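Local atomic coordinates of SusD homolog (Bacteroides thetaiotaomicron VPI-5482, PDB entry 3FDH), a protein that probably binds sugars at the cell surface, as a SusD/RagB-family protein, predicted to be a lipoprotein and thought to partner an outer-membrane transporter in nutrient uptake. Residues Ser78-Tyr83 and Gly467-Ala472; Phe185-Asp190 and Leu195-Gly200; Lys270-Asn275 and Val295-Pro300. All blocks are in the same frame, centred on the assembly; numbering follows the deposited sequence.

Contact 1: residues Ser78-Tyr83 and Gly467-Ala472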
# COMPACT_ATOMS: atom_id res chain seq x y z
N SER A 78 -3.63 13.47 -5.98
CA SER A 78 -4.02 12.18 -5.42
C SER A 78 -5.39 12.28 -4.81
O SER A 78 -6.24 11.43 -4.98
CB SER A 78 -3.06 11.72 -4.36
OG SER A 78 -1.82 11.45 -4.96
N TRP A 79 -5.56 13.34 -4.04
CA TRP A 79 -6.83 13.69 -3.39
C TRP A 79 -7.98 13.77 -4.41
O TRP A 79 -9.02 13.12 -4.30
CB TRP A 79 -6.65 15.03 -2.67
CG TRP A 79 -7.87 15.72 -2.17
CD1 TRP A 79 -8.61 16.64 -2.85
CD2 TRP A 79 -8.46 15.63 -0.85
NE1 TRP A 79 -9.63 17.10 -2.05
CE2 TRP A 79 -9.56 16.49 -0.83
CE3 TRP A 79 -8.15 14.90 0.31
CZ2 TRP A 79 -10.38 16.64 0.30
CZ3 TRP A 79 -8.97 15.05 1.43
CH2 TRP A 79 -10.05 15.90 1.42
N ASN A 80 -7.79 14.60 -5.40
CA ASN A 80 -8.80 14.74 -6.45
C ASN A 80 -9.09 13.42 -7.15
O ASN A 80 -10.23 13.08 -7.45
CB ASN A 80 -8.37 15.77 -7.48
CG ASN A 80 -8.44 17.18 -6.94
OD1 ASN A 80 -9.28 17.49 -6.08
ND2 ASN A 80 -7.58 18.04 -7.45
N GLY A 81 -8.05 12.64 -7.33
CA GLY A 81 -8.16 11.35 -8.04
C GLY A 81 -8.95 10.30 -7.28
O GLY A 81 -9.76 9.57 -7.84
N ILE A 82 -8.74 10.27 -5.97
CA ILE A 82 -9.42 9.34 -5.10
C ILE A 82 -10.92 9.68 -5.06
O ILE A 82 -11.77 8.81 -5.20
CB ILE A 82 -8.80 9.32 -3.70
CG1 ILE A 82 -7.40 8.68 -3.77
CG2 ILE A 82 -9.70 8.56 -2.73
CD1 ILE A 82 -6.49 9.10 -2.58
N TYR A 83 -11.23 10.96 -4.91
CA TYR A 83 -12.63 11.41 -4.91
C TYR A 83 -13.28 11.15 -6.26
O TYR A 83 -14.42 10.72 -6.34
CB TYR A 83 -12.77 12.87 -4.50
CG TYR A 83 -12.75 13.06 -2.99
CD1 TYR A 83 -13.90 12.83 -2.25
CD2 TYR A 83 -11.61 13.50 -2.33
CE1 TYR A 83 -13.92 13.01 -0.89
CE2 TYR A 83 -11.60 13.67 -0.94
CZ TYR A 83 -12.76 13.42 -0.23
OH TYR A 83 -12.82 13.58 1.15
N GLY A 467 -6.17 18.39 0.23
CA GLY A 467 -5.93 18.97 -1.09
C GLY A 467 -6.38 20.39 -1.15
O GLY A 467 -7.42 20.75 -0.61
N ASN A 468 -5.58 21.21 -1.81
CA ASN A 468 -5.87 22.65 -1.88
C ASN A 468 -7.11 22.93 -2.70
O ASN A 468 -7.70 24.01 -2.63
CB ASN A 468 -4.67 23.49 -2.39
CG ASN A 468 -4.28 23.19 -3.83
OD1 ASN A 468 -3.69 22.17 -4.11
ND2 ASN A 468 -4.58 24.10 -4.74
N SER A 469 -7.52 21.94 -3.47
CA SER A 469 -8.72 22.10 -4.27
C SER A 469 -9.88 22.29 -3.33
O SER A 469 -10.80 23.02 -3.62
CB SER A 469 -8.98 20.91 -5.18
OG SER A 469 -8.15 21.02 -6.33
N ASP A 470 -9.78 21.63 -2.18
CA ASP A 470 -10.86 21.67 -1.18
C ASP A 470 -10.62 22.69 -0.08
O ASP A 470 -11.57 23.19 0.53
CB ASP A 470 -11.15 20.25 -0.65
CG ASP A 470 -12.07 19.51 -1.59
OD1 ASP A 470 -13.08 20.12 -1.96
OD2 ASP A 470 -11.81 18.36 -1.99
N THR A 471 -9.36 23.05 0.15
CA THR A 471 -9.08 24.08 1.16
C THR A 471 -9.58 25.38 0.54
O THR A 471 -9.97 26.33 1.25
CB THR A 471 -7.60 24.20 1.54
OG1 THR A 471 -6.85 24.60 0.39
CG2 THR A 471 -7.04 22.87 2.09
N ALA A 472 -9.64 25.39 -0.79
CA ALA A 472 -10.12 26.57 -1.52
C ALA A 472 -11.64 26.62 -1.53
O ALA A 472 -12.28 27.62 -1.15
CB ALA A 472 -9.62 26.54 -2.95
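The indole of Trp79 lies between Gly467 on one face and CE2 of Tyr83, one helical turn on, on the other. Gly467 has no side chain, and its backbone settles on the ring as a CH-pi contact: its CA is 4.0 Å from the centroid of the five-membered ring of Trp79 and almost straight over it. Gly467 N sits over the same face, 3.7 Å from Trp79 CD2, and is buried with no polar partner. At the ring edge, Trp79 NE1 donates to Asp470 OD2 close to the indole plane, on the anti side of the carboxylate; the modelled 2.5 Å is very short and its exact value doubtful, and the bond is bent, at 144°. Carboxylate and ring planes stand 71° apart. Gly467 is the N-cap of helix 468-473, its O accepting from both Asp470 N and Thr471 N. The contact seats the start of this short helix on helix 76-95 of the largely helical SusD-like fold. Along the same flank, Asn80 ND2 reaches Ser469 OG at 3.2 Å in a nearly straight bond (165°) within its amide plane. Ser469 N bonds to Asn76 OD1, and Phe127 meets Trp79 edge-to-face.

Contact 2: residues Phe185-Asp190 and Leu195-Gly200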
# COMPACT_ATOMS: atom_id res chain seq x y z
N PHE A 185 -10.43 -5.68 -14.82
CA PHE A 185 -8.97 -5.81 -14.92
C PHE A 185 -8.36 -6.44 -13.67
O PHE A 185 -7.16 -6.72 -13.61
CB PHE A 185 -8.30 -4.45 -15.18
CG PHE A 185 -8.70 -3.81 -16.46
CD1 PHE A 185 -8.71 -4.54 -17.64
CD2 PHE A 185 -9.05 -2.46 -16.49
CE1 PHE A 185 -9.08 -3.93 -18.82
CE2 PHE A 185 -9.40 -1.86 -17.65
CZ PHE A 185 -9.43 -2.58 -18.83
N LEU A 186 -9.18 -6.69 -12.67
CA LEU A 186 -8.68 -7.29 -11.45
C LEU A 186 -8.86 -8.80 -11.53
O LEU A 186 -7.89 -9.55 -11.42
CB LEU A 186 -9.39 -6.70 -10.24
CG LEU A 186 -8.56 -6.54 -9.00
CD1 LEU A 186 -7.35 -5.59 -9.30
CD2 LEU A 186 -9.46 -5.99 -7.90
N TYR A 187 -10.08 -9.24 -11.79
CA TYR A 187 -10.40 -10.66 -11.75
C TYR A 187 -11.12 -11.27 -12.96
O TYR A 187 -11.55 -12.42 -12.92
CB TYR A 187 -11.17 -10.98 -10.48
CG TYR A 187 -10.39 -10.86 -9.19
CD1 TYR A 187 -9.28 -11.63 -8.93
CD2 TYR A 187 -10.83 -10.03 -8.19
CE1 TYR A 187 -8.63 -11.58 -7.72
CE2 TYR A 187 -10.19 -9.97 -6.98
CZ TYR A 187 -9.07 -10.71 -6.75
OH TYR A 187 -8.44 -10.67 -5.54
N ALA A 188 -11.25 -10.52 -14.03
CA ALA A 188 -11.82 -11.06 -15.27
C ALA A 188 -13.19 -11.67 -15.07
O ALA A 188 -13.55 -12.70 -15.67
CB ALA A 188 -10.87 -12.08 -15.90
N GLY A 189 -13.95 -11.02 -14.19
CA GLY A 189 -15.35 -11.37 -13.94
C GLY A 189 -15.62 -12.44 -12.91
O GLY A 189 -16.77 -12.81 -12.67
N ASP A 190 -14.55 -12.94 -12.30
CA ASP A 190 -14.69 -13.98 -11.25
C ASP A 190 -15.20 -13.39 -9.92
O ASP A 190 -14.40 -12.86 -9.13
CB ASP A 190 -13.35 -14.67 -11.03
CG ASP A 190 -13.49 -15.91 -10.18
OD1 ASP A 190 -14.44 -15.98 -9.38
OD2 ASP A 190 -12.65 -16.81 -10.33
N LEU A 195 -15.17 -11.77 -3.94
CA LEU A 195 -15.76 -12.03 -2.62
C LEU A 195 -14.61 -12.24 -1.64
O LEU A 195 -14.60 -11.73 -0.52
CB LEU A 195 -16.73 -13.23 -2.70
CG LEU A 195 -17.65 -13.49 -1.52
CD1 LEU A 195 -18.61 -12.32 -1.31
CD2 LEU A 195 -18.43 -14.75 -1.85
N LYS A 196 -13.61 -12.98 -2.09
CA LYS A 196 -12.40 -13.22 -1.25
C LYS A 196 -11.68 -11.91 -0.94
O LYS A 196 -11.19 -11.69 0.18
CB LYS A 196 -11.44 -14.18 -1.92
CG LYS A 196 -11.90 -15.58 -1.93
CD LYS A 196 -10.89 -16.47 -2.59
CE LYS A 196 -11.29 -17.91 -2.49
NZ LYS A 196 -10.41 -18.73 -3.38
N PHE A 197 -11.61 -11.06 -1.95
CA PHE A 197 -10.99 -9.73 -1.85
C PHE A 197 -11.79 -8.91 -0.83
O PHE A 197 -11.23 -8.28 0.07
CB PHE A 197 -10.93 -9.08 -3.25
CG PHE A 197 -10.35 -7.68 -3.30
CD1 PHE A 197 -9.38 -7.25 -2.39
CD2 PHE A 197 -10.70 -6.83 -4.35
CE1 PHE A 197 -8.85 -5.93 -2.47
CE2 PHE A 197 -10.17 -5.55 -4.45
CZ PHE A 197 -9.21 -5.13 -3.53
N ALA A 198 -13.11 -8.95 -0.92
CA ALA A 198 -13.95 -8.18 0.04
C ALA A 198 -13.67 -8.61 1.50
O ALA A 198 -13.56 -7.80 2.40
CB ALA A 198 -15.45 -8.32 -0.27
N TYR A 199 -13.55 -9.91 1.72
CA TYR A 199 -13.26 -10.43 3.07
C TYR A 199 -11.87 -10.08 3.51
O TYR A 199 -11.61 -9.87 4.68
CB TYR A 199 -13.45 -11.96 3.17
CG TYR A 199 -14.89 -12.31 3.42
CD1 TYR A 199 -15.50 -12.02 4.64
CD2 TYR A 199 -15.64 -12.92 2.43
CE1 TYR A 199 -16.81 -12.31 4.86
CE2 TYR A 199 -16.98 -13.25 2.66
CZ TYR A 199 -17.55 -12.93 3.87
OH TYR A 199 -18.87 -13.25 4.07
N GLY A 200 -10.98 -10.00 2.54
CA GLY A 200 -9.58 -9.65 2.81
C GLY A 200 -9.55 -8.26 3.30
O GLY A 200 -8.84 -7.93 4.29
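Phe197 packs against Tyr187 and Leu186 where a type I' beta turn, Tyr187 to Asp190, leads into helix 191-208 and the helix then carries Phe197 back beside the loop that precedes it. With CG anti to its backbone N (chi1 178°), the phenyl group leaves the helix toward that loop. CB is the first atom engaged: it lies at the edge of the Tyr187 ring, 3.7 Å from Tyr187 OH and 3.9 Å from Tyr187 CE2. One bond further, Phe197 CG is still near the phenol oxygen. From there the ring passes from the tyrosine to the leucine: CD2 of Phe197 is 4.1 Å from Tyr187 CE2 and 3.9 Å from Leu186 CD2, and CE2 of Phe197 meets that leucine methyl and no longer the tyrosine. The two aromatic side chains run obliquely past one another and do not stack, whereas the leucine side chain runs across the phenyl at about a right angle.

Tyr187 OH is hydrogen-bonded to Asp236 O, which anchors the phenol beside Phe197, and Trp194 meets the Tyr187 ring edge-to-face. Val114, Met115 and Tyr118 of helix 106-127 also touch Phe197, making this a buried apolar junction of loop and helices. The turn itself is closed by Asp190 N donating to Tyr187 O at 3.1 Å. The tightest approach of the contact is carbon to carbon, Leu186 CD2 to Phe197 CE2, at 3.5 Å.

Contact 3: residues Lys270-Asn275 and Val295-Pro300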
# COMPACT_ATOMS: atom_id res chain seq x y z
N LYS A 270 18.57 -3.29 8.22
CA LYS A 270 17.66 -4.37 8.66
C LYS A 270 17.93 -5.64 7.88
O LYS A 270 18.11 -6.73 8.42
CB LYS A 270 16.20 -3.97 8.46
CG LYS A 270 15.71 -2.82 9.35
CD LYS A 270 14.27 -2.46 9.06
CE LYS A 270 13.74 -1.31 9.97
NZ LYS A 270 14.36 0.03 9.78
N LEU A 271 17.92 -5.50 6.56
CA LEU A 271 18.15 -6.66 5.69
C LEU A 271 19.47 -7.38 6.02
O LEU A 271 19.56 -8.63 6.02
CB LEU A 271 18.11 -6.25 4.19
CG LEU A 271 16.79 -5.69 3.67
CD1 LEU A 271 16.90 -5.07 2.23
CD2 LEU A 271 15.72 -6.80 3.72
N LEU A 272 20.49 -6.58 6.29
CA LEU A 272 21.83 -7.09 6.59
C LEU A 272 21.84 -7.77 7.93
O LEU A 272 22.49 -8.77 8.12
CB LEU A 272 22.89 -5.96 6.57
CG LEU A 272 23.30 -5.38 5.20
CD1 LEU A 272 24.06 -4.03 5.38
CD2 LEU A 272 24.11 -6.42 4.43
N ALA A 273 21.08 -7.22 8.85
CA ALA A 273 21.07 -7.74 10.21
C ALA A 273 20.47 -9.14 10.20
O ALA A 273 20.86 -10.00 10.95
CB ALA A 273 20.30 -6.85 11.14
N TYR A 274 19.49 -9.33 9.33
CA TYR A 274 18.80 -10.61 9.19
C TYR A 274 19.45 -11.55 8.21
O TYR A 274 19.15 -12.74 8.16
CB TYR A 274 17.37 -10.36 8.68
CG TYR A 274 16.40 -10.01 9.76
CD1 TYR A 274 16.25 -8.70 10.21
CD2 TYR A 274 15.60 -10.97 10.33
CE1 TYR A 274 15.37 -8.39 11.19
CE2 TYR A 274 14.71 -10.67 11.32
CZ TYR A 274 14.60 -9.38 11.74
OH TYR A 274 13.74 -9.06 12.74
N ASN A 275 20.33 -11.00 7.41
CA ASN A 275 20.86 -11.70 6.28
C ASN A 275 19.69 -12.14 5.41
O ASN A 275 19.61 -13.23 4.91
CB ASN A 275 21.70 -12.89 6.67
CG ASN A 275 22.48 -13.47 5.51
OD1 ASN A 275 22.78 -12.77 4.54
ND2 ASN A 275 22.82 -14.75 5.60
N VAL A 295 24.56 -5.46 -6.36
CA VAL A 295 25.47 -5.57 -5.20
C VAL A 295 24.77 -5.74 -3.86
O VAL A 295 23.58 -5.53 -3.73
CB VAL A 295 26.42 -4.32 -5.12
CG1 VAL A 295 27.32 -4.18 -6.39
CG2 VAL A 295 25.63 -3.04 -4.89
N ALA A 296 25.53 -6.22 -2.88
CA ALA A 296 25.03 -6.40 -1.51
C ALA A 296 24.80 -5.04 -0.89
O ALA A 296 25.44 -4.06 -1.27
CB ALA A 296 25.98 -7.24 -0.65
N ALA A 297 23.86 -5.01 0.03
CA ALA A 297 23.47 -3.80 0.74
C ALA A 297 24.65 -3.13 1.46
O ALA A 297 24.63 -1.93 1.68
CB ALA A 297 22.32 -4.07 1.73
N ASN A 298 25.69 -3.91 1.76
CA ASN A 298 26.87 -3.38 2.48
C ASN A 298 28.10 -3.15 1.61
O ASN A 298 29.18 -2.85 2.08
CB ASN A 298 27.22 -4.26 3.67
CG ASN A 298 27.63 -5.64 3.27
OD1 ASN A 298 27.32 -6.10 2.18
ND2 ASN A 298 28.27 -6.35 4.19
N ASP A 299 27.89 -3.26 0.32
CA ASP A 299 28.93 -2.96 -0.65
C ASP A 299 28.98 -1.43 -0.80
O ASP A 299 27.99 -0.79 -1.15
CB ASP A 299 28.58 -3.63 -1.98
CG ASP A 299 29.65 -3.47 -3.02
OD1 ASP A 299 30.30 -2.40 -3.13
OD2 ASP A 299 29.79 -4.42 -3.79
N PRO A 300 30.15 -0.82 -0.55
CA PRO A 300 30.15 0.64 -0.64
C PRO A 300 29.84 1.17 -2.02
O PRO A 300 29.47 2.32 -2.15
CB PRO A 300 31.58 1.02 -0.21
CG PRO A 300 32.37 -0.21 -0.31
CD PRO A 300 31.42 -1.33 -0.01
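Leu272 rests its branched end on Ala297 and Asn298, a van der Waals contact at the protein surface with no hydrogen bond across it. Its CG meets Ala297 CB at 3.8 Å. Both leucine methyls touch Asn298 CB, Leu272 CD1 more closely at 3.6 Å from that Asn298 CB, while CD2 is also set against the amide end, 3.8 Å from Asn298 CG and a little farther from OD1. The leucine CG is anti to its carbonyl carbon (chi1 -73°), which carries the fork away from the helix toward the loop. On the other side, Asn298 CG stands between its own backbone N and carbonyl carbon (chi1 64°), bringing the amide alongside that CD2 methyl.

Behind this first shell, a type I beta turn from Ala296 to Asp299, with Asp299 N donating to Ala296 O at 3.0 Å, presents Ala297 and Asn298 together as its two central residues. Backbone hydrogen bonding between Ala297 and Ala279 ties the loop to the chain just after the helix. On the leucine side, the helix ends in a Schellman motif: Asn275, with positive phi, is the C-prime residue, Asp276 N bonds to Leu271 O, and a weak bond runs from Asn275 N to Leu272 O.

Phe283 of strand 283-284 touches both Leu271 and Ala297, and Val295 shares backbone hydrogen bonding with the same residue. The end of helix 265-274 is thus flanked by that strand and the 295-300 loop, while Leu271 and Tyr274 also pack on helix 412-423, and Tyr274 reaches helix 393-410 as well.

From the N terminus, the chain first enters contact 1 on helix 76-95, but that contact closes only at residues 467-472, after nearly four hundred residues. Both other contacts are nested within this long loop. Contact 2 is the most local, closing as the loop after helix 154-171 turns into helix 191-208; contact 3 follows in series, joining the end of helix 265-274 to the loop after strand 292-293. None of them cross. Contact 1 thus ties an early helix to the C-terminal region. Contacts 1 and 2 have centres 28 Å apart, whereas contact 3 lies across the chain's centre from both, with no touch between any pair.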